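Side-chain contacts in Thiol:disulfide interchange protein DsbA (Neisseria meningitidis serogroup B, PDB 2ZNM), which probably serves as a thioredoxin-family, DsbA-like disulfide oxidoreductase of the periplasm, exchanging disulfides with its protein substrates: residues 76-81 with 86-91; 70-75 with 134-139; 109-112 with 117-120; 103-108 with 125-130; 22-27 with 180-185. One frame throughout, in Å; residues are numbered along the deposited sequence.

Contact 1. Residues 76-81 with 86-91; sequences AAVNLS and QANPAV
Asn-88 OD1 takes part in two kinds of contact: it is hydrogen-bonded to Tyr-32 OH, and Val-78 CG1 packs against it at 3.5 Å. Tyr-32 supplies the polar partner of this oxygen; Val-78 adds only a van der Waals contact. Tyr-32 lies two residues before Cys-34, predicted to be redox-active, which puts this amide close in sequence terms to the Cys-34/Cys-37 motif.

Val-78 divides its work between its two methyls. CG1, anti to the backbone N (chi1 174°), lies against the amide of Asn-88, also reaching its CG at 3.8 Å. CG2 turns to the apolar side chains one turn apart, meeting Val-91 CG2 at 4.2 Å and, more loosely, Ala-87 CB at 4.4 Å. No hydrogen bond crosses between the segments.

The axes run nearly antiparallel, at 164°, and stay 10.0 Å apart, a spacing consistent with one valine bridging most of the gap. This is a helical hairpin closed by a short connection, its second helix kinked at Pro-89 and Ala-90. Helix 69-81 also touches helices 120-127 and 130-145 through Ala-77 and Ala-76, while helix 84-97 meets helix 105-113 where Ala-90 and Val-91 touch Trp-111.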
# COMPACT_ATOMS: atom_id res chain seq x y z
N ALA A 76 -5.86 -6.95 -0.57
CA ALA A 76 -7.23 -6.49 -0.50
C ALA A 76 -7.99 -7.24 0.58
O ALA A 76 -8.74 -6.63 1.31
CB ALA A 76 -7.94 -6.62 -1.85
N ALA A 77 -7.79 -8.55 0.68
CA ALA A 77 -8.44 -9.36 1.71
C ALA A 77 -8.13 -8.87 3.13
O ALA A 77 -9.04 -8.68 3.93
CB ALA A 77 -8.05 -10.82 1.55
N VAL A 78 -6.84 -8.65 3.41
CA VAL A 78 -6.35 -8.15 4.69
C VAL A 78 -6.98 -6.81 5.07
O VAL A 78 -7.55 -6.66 6.16
CB VAL A 78 -4.81 -8.04 4.68
CG1 VAL A 78 -4.31 -7.39 5.95
CG2 VAL A 78 -4.14 -9.43 4.50
N ASN A 79 -6.88 -5.84 4.16
CA ASN A 79 -7.49 -4.53 4.36
C ASN A 79 -8.98 -4.64 4.61
O ASN A 79 -9.49 -4.06 5.58
CB ASN A 79 -7.21 -3.61 3.15
CG ASN A 79 -7.81 -2.21 3.34
OD1 ASN A 79 -7.93 -1.72 4.46
ND2 ASN A 79 -8.19 -1.57 2.24
N LEU A 80 -9.68 -5.40 3.77
CA LEU A 80 -11.14 -5.48 3.85
C LEU A 80 -11.65 -6.29 5.04
O LEU A 80 -12.75 -6.05 5.52
CB LEU A 80 -11.75 -5.99 2.55
CG LEU A 80 -11.59 -5.09 1.32
CD1 LEU A 80 -12.26 -5.75 0.15
CD2 LEU A 80 -12.13 -3.66 1.54
N SER A 81 -10.86 -7.25 5.50
CA SER A 81 -11.22 -8.05 6.67
C SER A 81 -11.00 -7.26 7.98
O SER A 81 -11.50 -7.65 9.03
CB SER A 81 -10.45 -9.37 6.69
OG SER A 81 -9.05 -9.15 6.64
N GLN A 86 -3.00 -7.89 12.58
CA GLN A 86 -3.02 -9.29 13.02
C GLN A 86 -2.47 -10.21 11.93
O GLN A 86 -1.94 -11.27 12.23
CB GLN A 86 -4.44 -9.73 13.39
CG GLN A 86 -5.06 -9.08 14.64
CD GLN A 86 -5.47 -7.62 14.44
OE1 GLN A 86 -5.47 -6.83 15.39
NE2 GLN A 86 -5.82 -7.25 13.21
N ALA A 87 -2.58 -9.79 10.67
CA ALA A 87 -2.32 -10.67 9.53
C ALA A 87 -1.14 -10.30 8.66
O ALA A 87 -0.43 -11.20 8.18
CB ALA A 87 -3.58 -10.82 8.67
N ASN A 88 -0.90 -9.01 8.43
CA ASN A 88 0.17 -8.61 7.50
C ASN A 88 1.55 -9.15 7.88
O ASN A 88 2.29 -9.57 6.99
CB ASN A 88 0.25 -7.08 7.35
CG ASN A 88 -0.65 -6.55 6.29
OD1 ASN A 88 -0.91 -7.20 5.27
ND2 ASN A 88 -1.13 -5.33 6.49
N PRO A 89 1.90 -9.13 9.19
CA PRO A 89 3.23 -9.67 9.53
C PRO A 89 3.45 -11.10 9.03
O PRO A 89 4.49 -11.38 8.41
CB PRO A 89 3.24 -9.60 11.08
CG PRO A 89 2.33 -8.46 11.41
CD PRO A 89 1.21 -8.60 10.38
N ALA A 90 2.46 -11.97 9.28
CA ALA A 90 2.44 -13.34 8.75
C ALA A 90 2.38 -13.42 7.21
O ALA A 90 2.86 -14.38 6.62
CB ALA A 90 1.27 -14.13 9.36
N VAL A 91 1.82 -12.41 6.55
CA VAL A 91 1.80 -12.38 5.08
C VAL A 91 3.19 -12.04 4.51
O VAL A 91 3.71 -12.75 3.64
CB VAL A 91 0.71 -11.43 4.51
CG1 VAL A 91 0.75 -11.42 2.99
CG2 VAL A 91 -0.68 -11.84 5.00

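Contact 2. Residues 70-75 with 134-139; sequences GLARMA and AAALKM
Ala-136 CB presses directly on the backbone of the opposing helix, 3.5 Å from Arg-73 N and 3.6 Å from Arg-73 CA. This methyl is small enough for the two backbones to come very close: the CA atoms of Arg-73 and Ala-136 are 4.7 Å apart. Beside it, Ala-72 CB contributes a second methyl, 4.1 Å from Ala-136 CB.

The third member of the first shell is Met-139, modelled as selenomethionine. Its CG stands anti to the carbonyl carbon (chi1 -63°), and the chain runs extended from there, which carries the selenium across to Ala-72. SE lies 3.8 Å from Ala-72 CB and 3.6 Å from Ala-72 O, a packing contact against both methyl and carbonyl with no hydrogen bond between the segments.

Outside this shell, Arg-73 gives only the root of its side chain to the contact. The rest runs extended away from residues 134-139, and its NE is hydrogen-bonded to Tyr-127 O near the end of helix 120-127. Met-139 also touches Glu-60 and His-61 of strand 55-61, and Ala-72 touches Val-63.

The segment axes approach to 8.0 Å and cross at 125°, the geometry of a close, alanine-mediated helix crossing. Both helices belong to the helical insertion that follows strand 55-61, the feature that distinguishes DsbA-like proteins from the plain thioredoxin fold, and Met-139 ties this crossing to the sheet.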
# COMPACT_ATOMS: atom_id res chain seq x y z
N GLY A 70 -2.52 -12.21 -7.55
CA GLY A 70 -2.71 -13.02 -6.34
C GLY A 70 -2.22 -12.35 -5.07
O GLY A 70 -2.85 -12.48 -4.02
N LEU A 71 -1.10 -11.64 -5.16
CA LEU A 71 -0.55 -10.88 -4.02
C LEU A 71 -1.41 -9.67 -3.73
O LEU A 71 -1.61 -9.32 -2.56
CB LEU A 71 0.90 -10.46 -4.26
CG LEU A 71 2.00 -11.52 -4.09
CD1 LEU A 71 3.40 -10.87 -4.08
CD2 LEU A 71 1.78 -12.36 -2.84
N ALA A 72 -1.91 -9.04 -4.79
CA ALA A 72 -2.82 -7.91 -4.67
C ALA A 72 -4.16 -8.30 -4.03
O ALA A 72 -4.73 -7.52 -3.25
CB ALA A 72 -3.04 -7.25 -6.03
N ARG A 73 -4.68 -9.48 -4.38
CA ARG A 73 -5.90 -10.02 -3.78
C ARG A 73 -5.75 -10.32 -2.28
O ARG A 73 -6.70 -10.11 -1.51
CB ARG A 73 -6.33 -11.29 -4.51
CG ARG A 73 -7.70 -11.77 -4.13
CD ARG A 73 -8.11 -12.96 -4.97
NE ARG A 73 -9.47 -13.35 -4.66
CZ ARG A 73 -10.15 -14.31 -5.28
NH1 ARG A 73 -9.60 -14.98 -6.28
NH2 ARG A 73 -11.38 -14.58 -4.91
N MSE A 74 -4.57 -10.81 -1.88
CA MSE A 74 -4.25 -10.96 -0.46
C MSE A 74 -4.28 -9.60 0.28
O MSE A 74 -4.92 -9.48 1.33
CB MSE A 74 -2.89 -11.65 -0.27
CG MSE A 74 -2.53 -11.94 1.19
SE MSE A 74 -3.90 -12.99 2.16
CE MSE A 74 -3.39 -14.81 1.61
N ALA A 75 -3.61 -8.60 -0.29
CA ALA A 75 -3.61 -7.25 0.30
C ALA A 75 -5.02 -6.72 0.43
O ALA A 75 -5.34 -6.10 1.43
CB ALA A 75 -2.76 -6.29 -0.53
N ALA A 134 -12.24 -7.21 -7.02
CA ALA A 134 -12.29 -5.90 -7.67
C ALA A 134 -11.11 -5.02 -7.29
O ALA A 134 -10.46 -4.43 -8.16
CB ALA A 134 -13.61 -5.20 -7.37
N ALA A 135 -10.84 -4.94 -5.98
CA ALA A 135 -9.77 -4.11 -5.45
C ALA A 135 -8.41 -4.55 -5.99
O ALA A 135 -7.55 -3.71 -6.28
CB ALA A 135 -9.78 -4.15 -3.94
N ALA A 136 -8.23 -5.87 -6.13
CA ALA A 136 -6.99 -6.43 -6.66
C ALA A 136 -6.74 -5.97 -8.10
O ALA A 136 -5.62 -5.58 -8.44
CB ALA A 136 -7.00 -7.97 -6.58
N LEU A 137 -7.79 -6.02 -8.92
CA LEU A 137 -7.73 -5.58 -10.31
C LEU A 137 -7.51 -4.05 -10.41
O LEU A 137 -6.77 -3.57 -11.28
CB LEU A 137 -9.04 -5.95 -11.01
CG LEU A 137 -9.12 -6.46 -12.46
CD1 LEU A 137 -10.42 -5.95 -13.10
CD2 LEU A 137 -7.91 -6.09 -13.33
N LYS A 138 -8.19 -3.30 -9.56
CA LYS A 138 -7.96 -1.85 -9.47
C LYS A 138 -6.48 -1.52 -9.19
O LYS A 138 -5.94 -0.58 -9.77
CB LYS A 138 -8.89 -1.22 -8.43
CG LYS A 138 -8.80 0.28 -8.35
CD LYS A 138 -10.00 0.86 -7.60
CE LYS A 138 -9.79 2.33 -7.26
NZ LYS A 138 -11.09 3.05 -7.06
N MSE A 139 -5.84 -2.29 -8.32
CA MSE A 139 -4.40 -2.17 -8.07
C MSE A 139 -3.55 -2.42 -9.32
O MSE A 139 -2.53 -1.77 -9.53
CB MSE A 139 -3.96 -3.09 -6.92
CG MSE A 139 -4.60 -2.77 -5.60
SE MSE A 139 -4.15 -4.06 -4.21
CE MSE A 139 -5.79 -3.92 -3.15

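Contact 3. Residues 109-112 with 117-120; sequences GKWA and GFDG
Trp-111 and Phe-118 send their side chains across each other at about a right angle and come closest at Trp-111 CH2 and Phe-118 CZ, 3.9 Å apart. CH2 arrives at the edge of the phenyl ring, near its plane. With ring planes inclined at 52° and the centroids of the phenyl and the indole six-membered ring 6.0 Å apart, the pair fits neither a parallel stack nor a T-shaped one.

Phe-118 has its CG between the backbone N and the carbonyl carbon (chi1 62°). From that setting the ring reaches back from the loop to the tryptophan on helix 105-113. Both aromatics also lean on helix 84-97, Trp-111 on Val-91 and Ala-94, Phe-118 on Gln-86 and Ala-90.

One residue on from Trp-111 and two on from Phe-118, the backbones themselves meet. Gly-120 CA donates a CA-H...O contact to Ala-112 O at 3.4 Å, with 156° at the hydrogen; having no side chain, Gly-120 can bring its CA this close, and the CA atoms of Ala-112 and Gly-120 are 4.6 Å apart. Ala-112 CB adds a contact with Gly-120 O at 3.9 Å.

Just before Gly-120, Asp-119 takes the N-cap position and its OD1 is hydrogen-bonded to Lys-122 N. The whole is a helix-loop-helix turn within the DsbA-like helical domain: helix 105-113 ends, the chain folds back, and helix 120-127 begins under a side-chain cap.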
# COMPACT_ATOMS: atom_id res chain seq x y z
N GLY A 109 -5.65 -20.04 0.78
CA GLY A 109 -6.69 -20.60 1.66
C GLY A 109 -6.18 -21.62 2.66
O GLY A 109 -6.45 -21.52 3.85
N LYS A 110 -5.45 -22.62 2.17
CA LYS A 110 -4.85 -23.62 3.06
C LYS A 110 -3.89 -22.98 4.05
O LYS A 110 -3.88 -23.34 5.23
CB LYS A 110 -4.16 -24.74 2.26
CG LYS A 110 -5.12 -25.64 1.49
CD LYS A 110 -4.61 -27.08 1.39
CE LYS A 110 -5.73 -28.03 0.96
NZ LYS A 110 -5.41 -29.45 1.29
N TRP A 111 -3.10 -22.01 3.59
CA TRP A 111 -2.20 -21.27 4.47
C TRP A 111 -2.95 -20.49 5.57
O TRP A 111 -2.59 -20.59 6.74
CB TRP A 111 -1.31 -20.31 3.66
CG TRP A 111 -0.55 -19.32 4.50
CD1 TRP A 111 0.63 -19.54 5.16
CD2 TRP A 111 -0.93 -17.96 4.79
NE1 TRP A 111 1.01 -18.40 5.84
CE2 TRP A 111 0.08 -17.42 5.63
CE3 TRP A 111 -2.01 -17.15 4.42
CZ2 TRP A 111 0.03 -16.11 6.09
CZ3 TRP A 111 -2.06 -15.86 4.89
CH2 TRP A 111 -1.04 -15.35 5.71
N ALA A 112 -3.98 -19.74 5.17
CA ALA A 112 -4.74 -18.90 6.09
C ALA A 112 -5.36 -19.68 7.24
O ALA A 112 -5.30 -19.26 8.39
CB ALA A 112 -5.81 -18.13 5.34
N GLY A 117 -2.19 -17.12 14.67
CA GLY A 117 -2.23 -15.76 15.21
C GLY A 117 -3.37 -14.84 14.78
O GLY A 117 -3.38 -13.67 15.16
N PHE A 118 -4.31 -15.36 13.98
CA PHE A 118 -5.45 -14.57 13.51
C PHE A 118 -6.54 -15.46 12.93
O PHE A 118 -6.27 -16.60 12.56
CB PHE A 118 -5.01 -13.49 12.50
CG PHE A 118 -4.39 -14.04 11.24
CD1 PHE A 118 -5.19 -14.48 10.19
CD2 PHE A 118 -3.00 -14.12 11.11
CE1 PHE A 118 -4.63 -15.00 9.03
CE2 PHE A 118 -2.43 -14.63 9.95
CZ PHE A 118 -3.24 -15.07 8.90
N ASP A 119 -7.76 -14.93 12.87
CA ASP A 119 -8.91 -15.59 12.24
C ASP A 119 -8.68 -15.70 10.74
O ASP A 119 -8.86 -14.73 9.99
CB ASP A 119 -10.19 -14.77 12.49
CG ASP A 119 -11.47 -15.61 12.36
OD1 ASP A 119 -11.49 -16.62 11.62
OD2 ASP A 119 -12.47 -15.24 13.02
N GLY A 120 -8.26 -16.89 10.32
CA GLY A 120 -7.96 -17.14 8.92
C GLY A 120 -9.23 -17.31 8.11
O GLY A 120 -9.24 -17.02 6.90

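Contact 4. Residues 103-108 with 125-130; sequences ENRSVA and RAYDSP
Arg-105 meets both Tyr-127 and Asp-128 where helix 105-113 begins and helix 120-127 ends, two neighbouring elements of the helical domain inserted into the thioredoxin fold of DsbA-like proteins.

The polar part is a salt bridge. Arg-105 NE donates to Asp-128 OD1 at 3.0 Å, and the N-H...O angle of 166° makes the bond nearly straight. The oxygen lies close to the guanidinium plane, but Arg-105 NE meets it from above the carboxylate plane, 48° out of it. The two flat groups are also twisted against each other, and the second pair, Arg-105 NH2 and Asp-128 OD2, stays at 3.5 Å. A long, weak ion pair from Arg-73 NH2 also reaches Asp-128 OD1, so two arginines attend this exposed carboxylate and would probably stabilise its negative charge.

The apolar part lies deeper, around the buried ring of Tyr-127. Its CG is anti to the backbone N (chi1 -169°), and the ring extends across to helix 105-113. The aliphatic stem of Arg-105 packs against the ring, CG lying 3.7 Å from Tyr-127 CE2, so one arginine serves both parts. At the far end of the ring, Ala-108 CB lies 4.0 Å from Tyr-127 CZ. Met-74 of helix 69-81 touches the same alanine.

Tyr-127 OH ends against helix 105-113, 3.7 Å from both Ala-108 CB and Arg-105 CA.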
# COMPACT_ATOMS: atom_id res chain seq x y z
N GLU A 103 0.34 -16.72 -4.14
CA GLU A 103 -0.41 -16.09 -5.24
C GLU A 103 -1.58 -16.95 -5.69
O GLU A 103 -2.49 -16.48 -6.34
CB GLU A 103 0.50 -15.87 -6.46
CG GLU A 103 1.45 -14.71 -6.35
CD GLU A 103 2.82 -15.11 -5.82
OE1 GLU A 103 2.94 -16.18 -5.17
OE2 GLU A 103 3.79 -14.36 -6.06
N ASN A 104 -1.52 -18.23 -5.35
CA ASN A 104 -2.54 -19.19 -5.72
C ASN A 104 -3.63 -19.24 -4.66
O ASN A 104 -3.34 -19.43 -3.48
CB ASN A 104 -1.89 -20.56 -5.89
CG ASN A 104 -2.86 -21.60 -6.36
OD1 ASN A 104 -3.13 -21.71 -7.56
ND2 ASN A 104 -3.38 -22.39 -5.43
N ARG A 105 -4.89 -19.07 -5.08
CA ARG A 105 -6.04 -19.05 -4.18
C ARG A 105 -6.13 -20.23 -3.20
O ARG A 105 -6.31 -20.03 -1.99
CB ARG A 105 -7.36 -18.96 -4.96
CG ARG A 105 -8.59 -18.84 -4.06
CD ARG A 105 -9.82 -18.57 -4.88
NE ARG A 105 -11.06 -18.90 -4.18
CZ ARG A 105 -11.71 -20.05 -4.31
NH1 ARG A 105 -11.23 -21.00 -5.10
NH2 ARG A 105 -12.84 -20.26 -3.64
N SER A 106 -6.02 -21.45 -3.71
CA SER A 106 -6.16 -22.63 -2.87
C SER A 106 -4.99 -22.76 -1.88
O SER A 106 -5.18 -23.23 -0.76
CB SER A 106 -6.35 -23.90 -3.70
OG SER A 106 -5.27 -24.11 -4.58
N VAL A 107 -3.80 -22.34 -2.31
CA VAL A 107 -2.62 -22.31 -1.42
C VAL A 107 -2.78 -21.22 -0.35
O VAL A 107 -2.51 -21.47 0.82
CB VAL A 107 -1.28 -22.14 -2.23
CG1 VAL A 107 -0.10 -21.85 -1.31
CG2 VAL A 107 -1.00 -23.38 -3.06
N ALA A 108 -3.24 -20.04 -0.76
CA ALA A 108 -3.55 -18.97 0.18
C ALA A 108 -4.56 -19.43 1.24
O ALA A 108 -4.33 -19.25 2.43
CB ALA A 108 -4.05 -17.76 -0.55
N ARG A 125 -12.98 -15.17 4.00
CA ARG A 125 -14.31 -14.63 3.70
C ARG A 125 -14.17 -13.33 2.92
O ARG A 125 -14.87 -13.11 1.95
CB ARG A 125 -15.06 -14.39 5.01
CG ARG A 125 -16.43 -15.03 5.08
CD ARG A 125 -16.69 -15.65 6.46
NE ARG A 125 -16.47 -14.70 7.56
CZ ARG A 125 -16.08 -15.03 8.79
NH1 ARG A 125 -15.85 -16.30 9.11
NH2 ARG A 125 -15.91 -14.09 9.70
N ALA A 126 -13.25 -12.47 3.35
CA ALA A 126 -12.96 -11.22 2.63
C ALA A 126 -12.26 -11.50 1.29
O ALA A 126 -12.43 -10.75 0.33
CB ALA A 126 -12.10 -10.30 3.49
N TYR A 127 -11.48 -12.57 1.26
CA TYR A 127 -10.68 -12.95 0.11
C TYR A 127 -11.53 -13.39 -1.09
O TYR A 127 -11.18 -13.12 -2.24
CB TYR A 127 -9.74 -14.08 0.55
CG TYR A 127 -8.65 -14.44 -0.42
CD1 TYR A 127 -7.35 -13.97 -0.23
CD2 TYR A 127 -8.90 -15.28 -1.50
CE1 TYR A 127 -6.32 -14.32 -1.09
CE2 TYR A 127 -7.89 -15.63 -2.37
CZ TYR A 127 -6.60 -15.16 -2.17
OH TYR A 127 -5.60 -15.52 -3.04
N ASP A 128 -12.64 -14.07 -0.80
CA ASP A 128 -13.51 -14.65 -1.82
C ASP A 128 -14.74 -13.79 -2.05
O ASP A 128 -15.72 -14.23 -2.67
CB ASP A 128 -13.94 -16.06 -1.41
CG ASP A 128 -12.80 -17.07 -1.45
OD1 ASP A 128 -11.78 -16.82 -2.12
OD2 ASP A 128 -12.93 -18.13 -0.81
N SER A 129 -14.70 -12.56 -1.55
CA SER A 129 -15.81 -11.63 -1.77
C SER A 129 -15.50 -10.77 -3.00
O SER A 129 -14.32 -10.55 -3.32
CB SER A 129 -16.05 -10.77 -0.53
OG SER A 129 -15.26 -9.60 -0.58
N PRO A 130 -16.55 -10.28 -3.69
CA PRO A 130 -16.35 -9.52 -4.93
C PRO A 130 -15.55 -8.23 -4.74
O PRO A 130 -14.81 -7.83 -5.63
CB PRO A 130 -17.79 -9.21 -5.41
CG PRO A 130 -18.65 -9.39 -4.22
CD PRO A 130 -17.98 -10.44 -3.37

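Contact 5. Residues 22-27 with 180-185; sequences GKIEVL and AKVREE
The guanidinium of Arg-183 is the flat group here: Ile-24 CD1 comes toward it obliquely, while its NH1 forms a salt bridge with Asp-54 OD1. Bent at chi3 (48°), the arginine chain leads the charged end round to that aspartate, just ahead of strand 55-61, and leaves its aliphatic root to the isoleucine. The pairing is part of the thioredoxin fold itself, where the long C-terminal helix 167-185 lies against the central sheet.

Contact with Ile-24 is closest at that root, CD1 lying 3.6 Å from Arg-183 CB and 4.0 Å from Arg-183 CA. The two side chains cross at about a right angle. Against Val-182 the isoleucine runs alongside in the opposite sense.

Strand 24-30 presents Ile-24 to the helix from a fixed backbone, since its backbone is hydrogen-bonded to the backbones of Asp-54 and Tyr-56. Asp-54 is thus engaged by both partners, through its backbone by the strand and through its carboxylate by the helix. On the helix side Val-182 also touches Tyr-160 of strand 160-162.

Val-182 CG1, anti to the backbone N (chi1 163°), meets both branches at the root of the isoleucine, 3.7 Å from Ile-24 CG2 and 4.0 Å from Ile-24 CG1.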
# COMPACT_ATOMS: atom_id res chain seq x y z
N GLY A 22 -11.92 15.97 0.71
CA GLY A 22 -11.84 16.86 1.87
C GLY A 22 -10.56 16.69 2.68
O GLY A 22 -9.95 17.69 3.07
N LYS A 23 -10.18 15.44 2.94
CA LYS A 23 -8.89 15.09 3.56
C LYS A 23 -7.79 14.95 2.51
O LYS A 23 -8.06 14.88 1.31
CB LYS A 23 -8.99 13.80 4.37
CG LYS A 23 -9.88 13.89 5.60
CD LYS A 23 -10.36 12.52 6.03
CE LYS A 23 -11.81 12.58 6.52
NZ LYS A 23 -12.17 11.31 7.23
N ILE A 24 -6.55 14.92 2.98
CA ILE A 24 -5.37 14.82 2.12
C ILE A 24 -4.85 13.40 2.18
O ILE A 24 -4.40 12.93 3.24
CB ILE A 24 -4.28 15.85 2.52
CG1 ILE A 24 -4.86 17.27 2.56
CG2 ILE A 24 -3.10 15.81 1.57
CD1 ILE A 24 -4.06 18.26 3.38
N GLU A 25 -4.91 12.71 1.04
CA GLU A 25 -4.44 11.34 0.95
C GLU A 25 -2.93 11.27 0.91
O GLU A 25 -2.26 12.08 0.26
CB GLU A 25 -5.02 10.67 -0.28
CG GLU A 25 -4.66 9.19 -0.47
CD GLU A 25 -5.50 8.56 -1.57
OE1 GLU A 25 -6.66 8.18 -1.29
OE2 GLU A 25 -5.01 8.47 -2.72
N VAL A 26 -2.39 10.29 1.62
CA VAL A 26 -1.01 9.87 1.45
C VAL A 26 -1.08 8.40 1.03
O VAL A 26 -1.41 7.52 1.83
CB VAL A 26 -0.18 10.09 2.72
CG1 VAL A 26 1.27 9.62 2.51
CG2 VAL A 26 -0.20 11.55 3.11
N LEU A 27 -0.85 8.17 -0.25
CA LEU A 27 -0.99 6.84 -0.81
C LEU A 27 0.37 6.20 -0.99
O LEU A 27 1.29 6.80 -1.60
CB LEU A 27 -1.76 6.92 -2.13
CG LEU A 27 -1.69 5.84 -3.22
CD1 LEU A 27 -2.31 4.54 -2.77
CD2 LEU A 27 -2.38 6.38 -4.48
N ALA A 180 1.28 19.92 3.35
CA ALA A 180 1.10 21.36 3.59
C ALA A 180 0.95 22.14 2.29
O ALA A 180 0.26 23.17 2.24
CB ALA A 180 2.24 21.91 4.42
N LYS A 181 1.60 21.65 1.23
CA LYS A 181 1.47 22.21 -0.12
C LYS A 181 0.05 22.01 -0.67
O LYS A 181 -0.57 22.94 -1.18
CB LYS A 181 2.51 21.59 -1.06
CG LYS A 181 2.55 22.19 -2.47
CD LYS A 181 3.67 21.56 -3.30
CE LYS A 181 3.61 22.00 -4.76
NZ LYS A 181 4.04 23.41 -4.96
N VAL A 182 -0.44 20.77 -0.56
CA VAL A 182 -1.78 20.40 -1.03
C VAL A 182 -2.87 21.18 -0.28
O VAL A 182 -3.78 21.73 -0.90
CB VAL A 182 -2.00 18.84 -0.96
CG1 VAL A 182 -3.47 18.46 -1.04
CG2 VAL A 182 -1.21 18.13 -2.05
N ARG A 183 -2.76 21.23 1.05
CA ARG A 183 -3.73 21.91 1.90
C ARG A 183 -3.92 23.38 1.50
O ARG A 183 -5.05 23.83 1.30
CB ARG A 183 -3.32 21.80 3.37
CG ARG A 183 -4.16 22.61 4.35
CD ARG A 183 -3.89 22.17 5.78
NE ARG A 183 -2.45 22.08 6.07
CZ ARG A 183 -1.88 21.09 6.74
NH1 ARG A 183 -2.61 20.09 7.20
NH2 ARG A 183 -0.57 21.11 6.95
N GLU A 184 -2.79 24.09 1.40
CA GLU A 184 -2.75 25.49 1.02
C GLU A 184 -3.30 25.70 -0.39
O GLU A 184 -4.09 26.62 -0.62
CB GLU A 184 -1.31 26.03 1.17
CG GLU A 184 -0.89 27.16 0.22
CD GLU A 184 -1.27 28.54 0.72
OE1 GLU A 184 -0.97 28.87 1.89
OE2 GLU A 184 -1.86 29.31 -0.07
N GLU A 185 -2.93 24.83 -1.32
CA GLU A 185 -3.37 24.98 -2.71
C GLU A 185 -4.89 24.75 -2.88
O GLU A 185 -5.53 25.36 -3.74
CB GLU A 185 -2.52 24.15 -3.69
CG GLU A 185 -2.98 22.72 -3.93
CD GLU A 185 -2.07 21.95 -4.90
OE1 GLU A 185 -2.47 20.83 -5.30
OE2 GLU A 185 -0.98 22.44 -5.26

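In the fold
Contacts 1 to 4 all lie in the helical insertion, whereas contact 5 joins strand to helix in the thioredoxin fold proper, its centre about 26 Å from that of contact 2. Contacts 1 and 2 share helix 69-81 and are buried; contact 2 packs small apolar groups, contact 1 sets a valine against an amide as well as apolar carbons. Contacts 3 and 4 share helix 105-113 and are only partly buried: contact 3 rests on aromatic and CA-H...O contacts, contact 4 adds an exposed salt bridge. Met-74 of contact 2 reaches contact 3, its CE lying 3.7 Å from Trp-111 CZ3. In contacts 2 and 5 an arginine's root packs; Arg-183 has a salt bridge to Asp-54, whereas Arg-73 bonds a backbone carbonyl.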